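Local coordinates for protein manganese-containing pseudocatalase (Thermus thermophilus, PDB 2V8T) that probably breaks down hydrogen peroxide as a catalase, using a pair of manganese ions held in each subunit, at residues G119-L124 with G275-E280; Y192-E197 with L246-A251; N232-S237 with G264-G269. All blocks are in the same frame, centred on the assembly; numbering follows the deposited sequence. Where two conformers were deposited one is given.

How the interactions relate
Along the chain the six segments run 119-124, 192-197, 232-237, 246-251, 264-269, 275-280, so interactions 2 and 3 interlock and both are nested inside the loop closed by interaction 1. The centres of interactions 2 and 3 lie about 19 Å apart, and the two touch where Trp248 packs on Leu233; the intervening strand 260-263 pairs in parallel with strand 232-235. Interaction 1 is remote, its centre about 43 Å from that of interaction 2 and about 31 Å from that of interaction 3. Interactions 2 and 3 thus pack C-terminal segments beside the helices carrying manganese ligands, whereas interaction 1 lies where three subunits meet.

Interaction 1: residues G119-L124 with G275-E280; sequences GGANSL and GHDAAE
The carboxylate of Glu280 lies with one face over the Gly120-Ala121 peptide: Ala121 N stands almost directly above Glu280 CD, at 3.7 Å, and Gly120 CA approaches the same face nearer to the OE1 branch. The strongest partner of OE1 is Arg164 of the third subunit, with which it forms a salt bridge. A second flat group, the His276 imidazole, has Ala278 N 3.5 Å above one face, toward the rim; in its edge, ND1 and NE2 are hydrogen-bonded to the backbone N of Glu94 and the carbonyl of Phe285. The Asp277 carboxylate serves the backbone instead. Its CG is anti to the backbone N (chi1 -175°), and OD1 receives Glu280 N at 3.2 Å from above the carboxylate plane, an Asx motif that steadies the turn leading to Glu280.

From that turn the Glu280 chain bends at chi2 (-65°), which folds the side chain back along the glycine backbone. Its CG thereby reaches Gly120 C at 3.7 Å and the Ala121 methyl, CB, at 4.0 Å. Asp277 OD2 comes to 3.9 Å from the same Ala121 CB. Gly120 centres an inverse gamma turn, so the chain doubles sharply just where Glu280 rests on it.

Arg51 of the second subunit bridges the two segments, being hydrogen-bonded through NH1 to Gly275 O and through NH2 to Gly120 O. Chemically, then, the contact within the chain is van der Waals packing of a carboxylate on a peptide, while Glu280 OE1 and the Gly120 and Gly275 carbonyls find arginine partners on two other subunits. The Arg164 salt bridge probably favours the ionised form of Glu280. With Arg51 and Arg164 both from other subunits, oligomer assembly contributes polar partners to this buried junction of two loops.

Interaction 2: residues Y192-E197 with L246-A251; sequences YGKALE and LIWKGA
The last turns of helix 172-200 present residues 192-197 to an irregular segment, 246-251, with the backbones nearest at Ala195 and Ile247, whose CA atoms are 6.0 Å apart, and with an inverse gamma turn centred on Trp248. Lys194 carries the contact. Its CG is anti to the carbonyl carbon, the chain runs extended through chi2 and chi3, and a bend at chi4 (-71°) tips the ammonium into the curve of the segment. There NZ donates to Lys249 O at 2.8 Å, in the carbonyl plane, and to Ala251 O at 2.9 Å, from above that carbonyl's plane. Two main-chain oxygens thus grip one nitrogen, which probably favours its protonated form.

Midway along the chain, Lys194 CD passes obliquely by the Trp248 ring, 4.1 Å from CE3. Nearer the helix, Ile247 CG2, anti to its own backbone N, reaches Ala195 CB at 4.1 Å. Lys249 repeats the lysine-to-carbonyl theme within its own segment, its NZ donating to Leu246 O. The indole also packs on Val187, Ala190 and Ala191 of the same helix, while its NE1 is hydrogen-bonded to Arg231 O.

One turn before Tyr192 this helix supplies His188, a manganese ligand whose side chain is about 8 Å from that of Trp248; the contact packs a C-terminal segment on a helix of the ferritin-like bundle that houses the dimanganese site.

Interaction 3: residues N232-S237 with G264-G269; sequences NLYRFS and GPPTGG. With SO4 (sulfate ion), chain G.
Pro266 sits at the apolar centre, its CD 3.9 Å from the centroid of the Tyr234 ring and 15° off the ring normal, a CH-pi contact over one face. The two rings cross at about a right angle. The same CD carbon also meets Phe236 CZ at 4.0 Å, so one methylene is shared by two aromatics. Beside it, Pro265 CB approaches Phe236 CE1 obliquely at 3.7 Å. Both aromatic side chains place CG anti to the carbonyl carbon, which turns the Tyr234 ring to Pro266 and the Phe236 ring to both prolines. Phe236, beyond the strand end, is the centre of an inverse gamma turn, and its ring also packs on Phe2 of the second subunit and on helix 57-85.

Outward from this core, Gly264 O comes to the edge of the Tyr234 ring, 3.4 Å from CD2. Gly264 N donates to Arg235 O in a weak bond of 3.1 Å, bent to 126°; phi of 87° at Gly264 suits glycine. The guanidinium of Arg235 is anchored outside the two segments by a salt bridge to Asp263. Ser237, in the loop after the strand and predicted to bind calcium, is hydrogen-bonded through OG to Arg4 O of the second subunit. At the far end of the tyrosine ring, Tyr234 OH receives Asn232 ND2 at 3.1 Å, close to the amide plane.

On the polar rim a sulfate, probably from the crystallisation liquor, is held by consecutive amides: Thr267 N donates to O3 at 2.8 Å, and Gly268 N donates to O1, both nearly straight. Segment 232-237 and the loop after strand 260-263 are thus joined mainly by proline-aromatic packing, with a single weak backbone bond between them. The two adjacent N-H dipoles point at the anion, which is probably what makes this turn a sulfate site in the crystal.

Interaction 1: residues G119-L124 with G275-E280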
loop_
_atom_site.group_PDB
_atom_site.type_symbol
_atom_site.label_atom_id
_atom_site.label_comp_id
_atom_site.label_asym_id
_atom_site.label_seq_id
_atom_site.Cartn_x
_atom_site.Cartn_y
_atom_site.Cartn_z
ATOM N N GLY A 119 1.244 19.542 -0.567
ATOM C CA GLY A 119 2.055 20.481 0.164
ATOM C C GLY A 119 1.811 21.889 -0.338
ATOM O O GLY A 119 1.406 22.106 -1.478
ATOM N N GLY A 120 2.123 22.875 0.492
ATOM C CA GLY A 120 2.174 24.248 0.073
ATOM C C GLY A 120 3.591 24.605 -0.389
ATOM O O GLY A 120 4.265 25.432 0.222
ATOM N N ALA A 121 4.039 23.904 -1.453
ATOM C CA ALA A 121 5.450 23.961 -1.860
ATOM C C ALA A 121 6.348 23.631 -0.647
ATOM O O ALA A 121 7.230 24.411 -0.279
ATOM C CB ALA A 121 5.828 25.247 -2.534
ATOM N N ASN A 122 6.123 22.465 -0.042
ATOM C CA ASN A 122 6.893 22.055 1.133
ATOM C C ASN A 122 7.089 20.533 1.111
ATOM O O ASN A 122 6.469 19.794 0.353
ATOM C CB ASN A 122 6.265 22.558 2.434
ATOM C CG ASN A 122 4.830 22.172 2.685
ATOM O OD1 ASN A 122 4.500 20.891 2.714
ATOM N ND2 ASN A 122 3.957 23.067 2.838
ATOM N N SER A 123 7.988 20.107 2.018
ATOM C CA SER A 123 8.331 18.706 2.146
ATOM C C SER A 123 7.129 17.863 2.528
ATOM O O SER A 123 6.172 18.324 3.165
ATOM C CB SER A 123 9.435 18.513 3.207
ATOM O OG SER A 123 8.980 18.599 4.537
ATOM N N LEU A 124 7.198 16.583 2.111
ATOM C CA LEU A 124 6.185 15.589 2.389
ATOM C C LEU A 124 6.859 14.322 2.900
ATOM O O LEU A 124 8.072 14.153 2.792
ATOM C CB LEU A 124 5.331 15.300 1.130
ATOM C CG LEU A 124 4.566 16.528 0.595
ATOM C CD1 LEU A 124 4.005 16.196 -0.786
ATOM C CD2 LEU A 124 3.458 16.975 1.534
ATOM N N GLY A 275 9.255 31.609 3.825
ATOM C CA GLY A 275 8.617 32.852 3.480
ATOM C C GLY A 275 7.247 32.676 2.892
ATOM O O GLY A 275 6.644 31.595 2.922
ATOM N N HIS A 276 6.707 33.747 2.322
ATOM C CA HIS A 276 5.358 33.728 1.763
ATOM C C HIS A 276 5.378 33.174 0.347
ATOM O O HIS A 276 6.187 33.584 -0.471
ATOM C CB HIS A 276 4.826 35.156 1.770
ATOM C CG HIS A 276 3.425 35.323 1.307
ATOM N ND1 HIS A 276 3.033 36.518 0.717
ATOM C CD2 HIS A 276 2.343 34.490 1.350
ATOM C CE1 HIS A 276 1.752 36.373 0.433
ATOM N NE2 HIS A 276 1.303 35.163 0.785
ATOM N N ASP A 277 4.434 32.288 0.042
ATOM C CA ASP A 277 4.138 31.852 -1.319
ATOM C C ASP A 277 2.635 32.004 -1.509
ATOM O O ASP A 277 1.836 31.163 -1.070
ATOM C CB ASP A 277 4.631 30.414 -1.565
ATOM C CG ASP A 277 4.476 29.937 -2.998
ATOM O OD1 ASP A 277 3.536 30.440 -3.680
ATOM O OD2 ASP A 277 5.247 29.024 -3.397
ATOM N N ALA A 278 2.226 33.151 -2.055
ATOM C CA ALA A 278 0.808 33.474 -2.157
ATOM C C ALA A 278 0.033 32.458 -2.990
ATOM O O ALA A 278 -1.104 32.118 -2.663
ATOM C CB ALA A 278 0.627 34.877 -2.746
ATOM N N ALA A 279 0.619 31.987 -4.104
ATOM C CA ALA A 279 -0.054 30.998 -4.929
ATOM C C ALA A 279 -0.326 29.698 -4.179
ATOM O O ALA A 279 -1.254 28.946 -4.495
ATOM C CB ALA A 279 0.736 30.716 -6.184
ATOM N N GLU A 280 0.510 29.389 -3.189
ATOM C CA GLU A 280 0.288 28.231 -2.354
ATOM C C GLU A 280 -0.583 28.546 -1.130
ATOM O O GLU A 280 -0.868 27.673 -0.308
ATOM C CB GLU A 280 1.597 27.615 -1.914
ATOM C CG GLU A 280 2.232 26.841 -3.027
ATOM C CD GLU A 280 1.404 25.616 -3.457
ATOM O OE1 GLU A 280 0.421 25.281 -2.774
ATOM O OE2 GLU A 280 1.764 24.973 -4.486
#

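Interaction 2: residues Y192-E197 with L246-A251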
loop_
_atom_site.group_PDB
_atom_site.type_symbol
_atom_site.label_atom_id
_atom_site.label_comp_id
_atom_site.label_asym_id
_atom_site.label_seq_id
_atom_site.Cartn_x
_atom_site.Cartn_y
_atom_site.Cartn_z
ATOM N N TYR A 192 28.074 1.384 15.042
ATOM C CA TYR A 192 27.445 0.069 15.011
ATOM C C TYR A 192 28.448 -1.034 14.691
ATOM O O TYR A 192 28.359 -2.146 15.229
ATOM C CB TYR A 192 26.262 0.055 14.033
ATOM C CG TYR A 192 25.113 0.945 14.478
ATOM C CD1 TYR A 192 24.659 0.955 15.788
ATOM C CD2 TYR A 192 24.475 1.796 13.577
ATOM C CE1 TYR A 192 23.582 1.744 16.173
ATOM C CE2 TYR A 192 23.409 2.596 13.962
ATOM C CZ TYR A 192 22.952 2.563 15.266
ATOM O OH TYR A 192 21.915 3.334 15.719
ATOM N N GLY A 193 29.438 -0.715 13.850
ATOM C CA GLY A 193 30.477 -1.683 13.577
ATOM C C GLY A 193 31.316 -2.001 14.829
ATOM O O GLY A 193 31.628 -3.169 15.092
ATOM N N LYS A 194 31.670 -0.960 15.587
ATOM C CA LYS A 194 32.377 -1.170 16.865
ATOM C C LYS A 194 31.529 -1.949 17.846
ATOM O O LYS A 194 32.047 -2.807 18.577
ATOM C CB LYS A 194 32.808 0.201 17.439
ATOM C CG LYS A 194 33.967 0.832 16.687
ATOM C CD LYS A 194 34.247 2.263 17.175
ATOM C CE LYS A 194 35.326 2.981 16.393
ATOM N NZ LYS A 194 36.678 2.409 16.699
ATOM N N ALA A 195 30.224 -1.681 17.893
ATOM C CA ALA A 195 29.360 -2.433 18.774
ATOM C C ALA A 195 29.355 -3.930 18.377
ATOM O O ALA A 195 29.464 -4.808 19.231
ATOM C CB ALA A 195 27.940 -1.872 18.715
ATOM N N LEU A 196 29.256 -4.206 17.070
ATOM C CA LEU A 196 29.301 -5.604 16.606
ATOM C C LEU A 196 30.652 -6.228 16.900
ATOM O O LEU A 196 30.699 -7.420 17.284
ATOM C CB LEU A 196 28.995 -5.668 15.110
ATOM C CG LEU A 196 27.524 -5.480 14.760
ATOM C CD1 LEU A 196 27.350 -5.112 13.296
ATOM C CD2 LEU A 196 26.720 -6.705 15.151
ATOM N N GLU A 197 31.750 -5.512 16.754
ATOM C CA GLU A 197 33.057 -6.071 17.092
ATOM C C GLU A 197 33.103 -6.495 18.558
ATOM O O GLU A 197 33.608 -7.559 18.901
ATOM C CB GLU A 197 34.152 -4.953 16.833
ATOM C CG GLU A 197 34.389 -4.553 15.373
ATOM C CD GLU A 197 35.298 -3.356 14.956
ATOM O OE1 GLU A 197 35.532 -2.408 15.831
ATOM O OE2 GLU A 197 35.619 -3.401 13.730
ATOM N N LEU A 246 32.276 3.759 26.025
ATOM C CA LEU A 246 32.668 2.367 26.188
ATOM C C LEU A 246 32.739 1.625 24.849
ATOM O O LEU A 246 33.454 0.633 24.713
ATOM C CB LEU A 246 31.742 1.642 27.155
ATOM C CG LEU A 246 31.743 2.220 28.577
ATOM C CD1 LEU A 246 30.767 1.401 29.443
ATOM C CD2 LEU A 246 33.165 2.317 29.163
ATOM N N ILE A 247 31.923 2.093 23.879
ATOM C CA ILE A 247 31.917 1.561 22.518
ATOM C C ILE A 247 32.569 2.546 21.571
ATOM O O ILE A 247 33.327 2.159 20.669
ATOM C CB ILE A 247 30.479 1.205 22.065
ATOM C CG1 ILE A 247 29.878 0.114 22.933
ATOM C CG2 ILE A 247 30.463 0.839 20.578
ATOM C CD1 ILE A 247 28.357 -0.036 22.756
ATOM N N TRP A 248 32.207 3.838 21.687
ATOM C CA TRP A 248 32.739 4.878 20.819
ATOM C C TRP A 248 34.113 5.333 21.324
ATOM O O TRP A 248 34.228 6.282 22.114
ATOM C CB TRP A 248 31.768 6.054 20.680
ATOM C CG TRP A 248 32.183 7.028 19.641
ATOM C CD1 TRP A 248 32.617 8.311 19.842
ATOM C CD2 TRP A 248 32.267 6.787 18.254
ATOM N NE1 TRP A 248 32.927 8.897 18.647
ATOM C CE2 TRP A 248 32.731 7.981 17.639
ATOM C CE3 TRP A 248 32.026 5.657 17.428
ATOM C CZ2 TRP A 248 32.978 8.070 16.285
ATOM C CZ3 TRP A 248 32.309 5.753 16.074
ATOM C CH2 TRP A 248 32.770 6.953 15.498
ATOM N N LYS A 249 35.107 4.568 20.922
ATOM C CA LYS A 249 36.497 4.727 21.315
ATOM C C LYS A 249 37.341 4.090 20.246
ATOM O O LYS A 249 36.840 3.353 19.381
ATOM C CB LYS A 249 36.772 4.097 22.693
ATOM C CG LYS A 249 36.633 2.610 22.718
ATOM C CD LYS A 249 36.948 1.993 24.050
ATOM C CE LYS A 249 37.020 0.449 24.005
ATOM N NZ LYS A 249 35.783 -0.351 23.458
ATOM N N GLY A 250 38.649 4.308 20.300
ATOM C CA GLY A 250 39.528 3.751 19.309
ATOM C C GLY A 250 39.492 4.489 18.007
ATOM O O GLY A 250 39.109 5.639 17.887
ATOM N N ALA A 251 39.922 3.796 16.963
ATOM C CA ALA A 251 40.256 4.448 15.707
ATOM C C ALA A 251 39.038 4.744 14.877
ATOM O O ALA A 251 38.108 3.939 14.744
ATOM C CB ALA A 251 41.190 3.534 14.885
#

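Interaction 3: residues N232-S237 with G264-G269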
loop_
_atom_site.group_PDB
_atom_site.type_symbol
_atom_site.label_atom_id
_atom_site.label_comp_id
_atom_site.label_asym_id
_atom_site.label_seq_id
_atom_site.Cartn_x
_atom_site.Cartn_y
_atom_site.Cartn_z
ATOM N N ASN A 232 33.258 12.678 16.062
ATOM C CA ASN A 232 32.395 13.108 17.148
ATOM C C ASN A 232 31.121 12.311 17.239
ATOM O O ASN A 232 30.321 12.254 16.288
ATOM C CB ASN A 232 32.003 14.579 16.913
ATOM C CG ASN A 232 33.178 15.515 16.977
ATOM O OD1 ASN A 232 34.253 15.144 17.457
ATOM N ND2 ASN A 232 32.966 16.736 16.476
ATOM N N LEU A 233 30.865 11.742 18.408
ATOM C CA LEU A 233 29.547 11.203 18.753
ATOM C C LEU A 233 29.013 12.130 19.818
ATOM O O LEU A 233 29.526 12.162 20.958
ATOM C CB LEU A 233 29.622 9.756 19.229
ATOM C CG LEU A 233 28.278 9.060 19.374
ATOM C CD1 LEU A 233 27.604 8.835 18.002
ATOM C CD2 LEU A 233 28.451 7.728 20.082
ATOM N N TYR A 234 28.047 12.979 19.474
ATOM C CA TYR A 234 27.450 13.932 20.403
ATOM C C TYR A 234 26.459 13.205 21.299
ATOM O O TYR A 234 25.636 12.415 20.805
ATOM C CB TYR A 234 26.728 15.031 19.655
ATOM C CG TYR A 234 27.589 15.806 18.690
ATOM C CD1 TYR A 234 27.678 15.444 17.341
ATOM C CD2 TYR A 234 28.351 16.877 19.099
ATOM C CE1 TYR A 234 28.501 16.109 16.468
ATOM C CE2 TYR A 234 29.174 17.558 18.253
ATOM C CZ TYR A 234 29.300 17.173 16.926
ATOM O OH TYR A 234 30.132 17.821 16.043
ATOM N N ARG A 235 26.486 13.539 22.579
ATOM C CA ARG A 235 25.542 13.029 23.564
ATOM C C ARG A 235 24.360 13.994 23.602
ATOM O O ARG A 235 24.436 15.075 24.227
ATOM C CB ARG A 235 26.218 12.882 24.931
ATOM C CG ARG A 235 25.329 12.217 25.954
ATOM C CD ARG A 235 26.010 12.078 27.337
ATOM N NE ARG A 235 26.188 13.358 28.014
ATOM C CZ ARG A 235 25.224 13.970 28.740
ATOM N NH1 ARG A 235 24.110 13.350 29.041
ATOM N NH2 ARG A 235 25.428 15.209 29.176
ATOM N N PHE A 236 23.269 13.638 22.920
ATOM C CA PHE A 236 22.106 14.493 22.759
ATOM C C PHE A 236 21.142 14.297 23.958
ATOM O O PHE A 236 20.013 13.861 23.809
ATOM C CB PHE A 236 21.373 14.187 21.451
ATOM C CG PHE A 236 22.052 14.711 20.210
ATOM C CD1 PHE A 236 21.757 16.000 19.760
ATOM C CD2 PHE A 236 22.915 13.934 19.429
ATOM C CE1 PHE A 236 22.312 16.506 18.589
ATOM C CE2 PHE A 236 23.463 14.451 18.278
ATOM C CZ PHE A 236 23.167 15.709 17.840
ATOM N N SER A 237 21.603 14.647 25.146
ATOM C CA SER A 237 20.818 14.451 26.366
ATOM C C SER A 237 21.335 15.346 27.478
ATOM O O SER A 237 22.560 15.470 27.609
ATOM C CB SER A 237 20.956 13.004 26.850
ATOM O OG SER A 237 20.285 12.788 28.077
ATOM N N GLY A 264 26.783 17.065 24.764
ATOM C CA GLY A 264 25.828 17.971 24.233
ATOM C C GLY A 264 25.805 18.028 22.718
ATOM O O GLY A 264 26.662 17.499 22.040
ATOM N N PRO A 265 24.786 18.722 22.209
ATOM C CA PRO A 265 24.649 18.900 20.769
ATOM C C PRO A 265 25.645 19.902 20.220
ATOM O O PRO A 265 26.149 20.736 20.961
ATOM C CB PRO A 265 23.226 19.475 20.670
ATOM C CG PRO A 265 23.083 20.295 21.959
ATOM C CD PRO A 265 23.780 19.478 22.977
ATOM N N PRO A 266 25.888 19.900 18.923
ATOM C CA PRO A 266 26.648 21.024 18.330
ATOM C C PRO A 266 25.830 22.274 18.369
ATOM O O PRO A 266 24.621 22.266 18.591
ATOM C CB PRO A 266 26.956 20.538 16.946
ATOM C CG PRO A 266 25.863 19.667 16.650
ATOM C CD PRO A 266 25.396 18.976 17.916
ATOM N N THR A 267 26.502 23.423 18.126
ATOM C CA THR A 267 25.804 24.702 18.083
ATOM C C THR A 267 24.908 24.853 16.886
ATOM O O THR A 267 23.858 25.499 16.932
ATOM C CB THR A 267 26.693 25.878 18.261
ATOM O OG1 THR A 267 25.947 27.095 18.398
ATOM C CG2 THR A 267 27.499 25.977 17.111
ATOM N N GLY A 268 25.278 24.244 15.762
ATOM C CA GLY A 268 24.435 24.204 14.575
ATOM C C GLY A 268 24.257 25.519 13.892
ATOM O O GLY A 268 25.156 26.365 13.888
ATOM N N GLY A 269 23.075 25.707 13.302
ATOM C CA GLY A 269 22.767 26.878 12.525
ATOM C C GLY A 269 21.295 27.223 12.626
ATOM O O GLY A 269 20.518 26.499 13.259
HETATM S S SO4 G . 29.360 23.448 15.832
HETATM O O1 SO4 G . 28.011 23.275 15.236
HETATM O O2 SO4 G . 29.998 24.671 15.497
HETATM O O3 SO4 G . 29.186 23.364 17.395
HETATM O O4 SO4 G . 30.218 22.428 15.540
#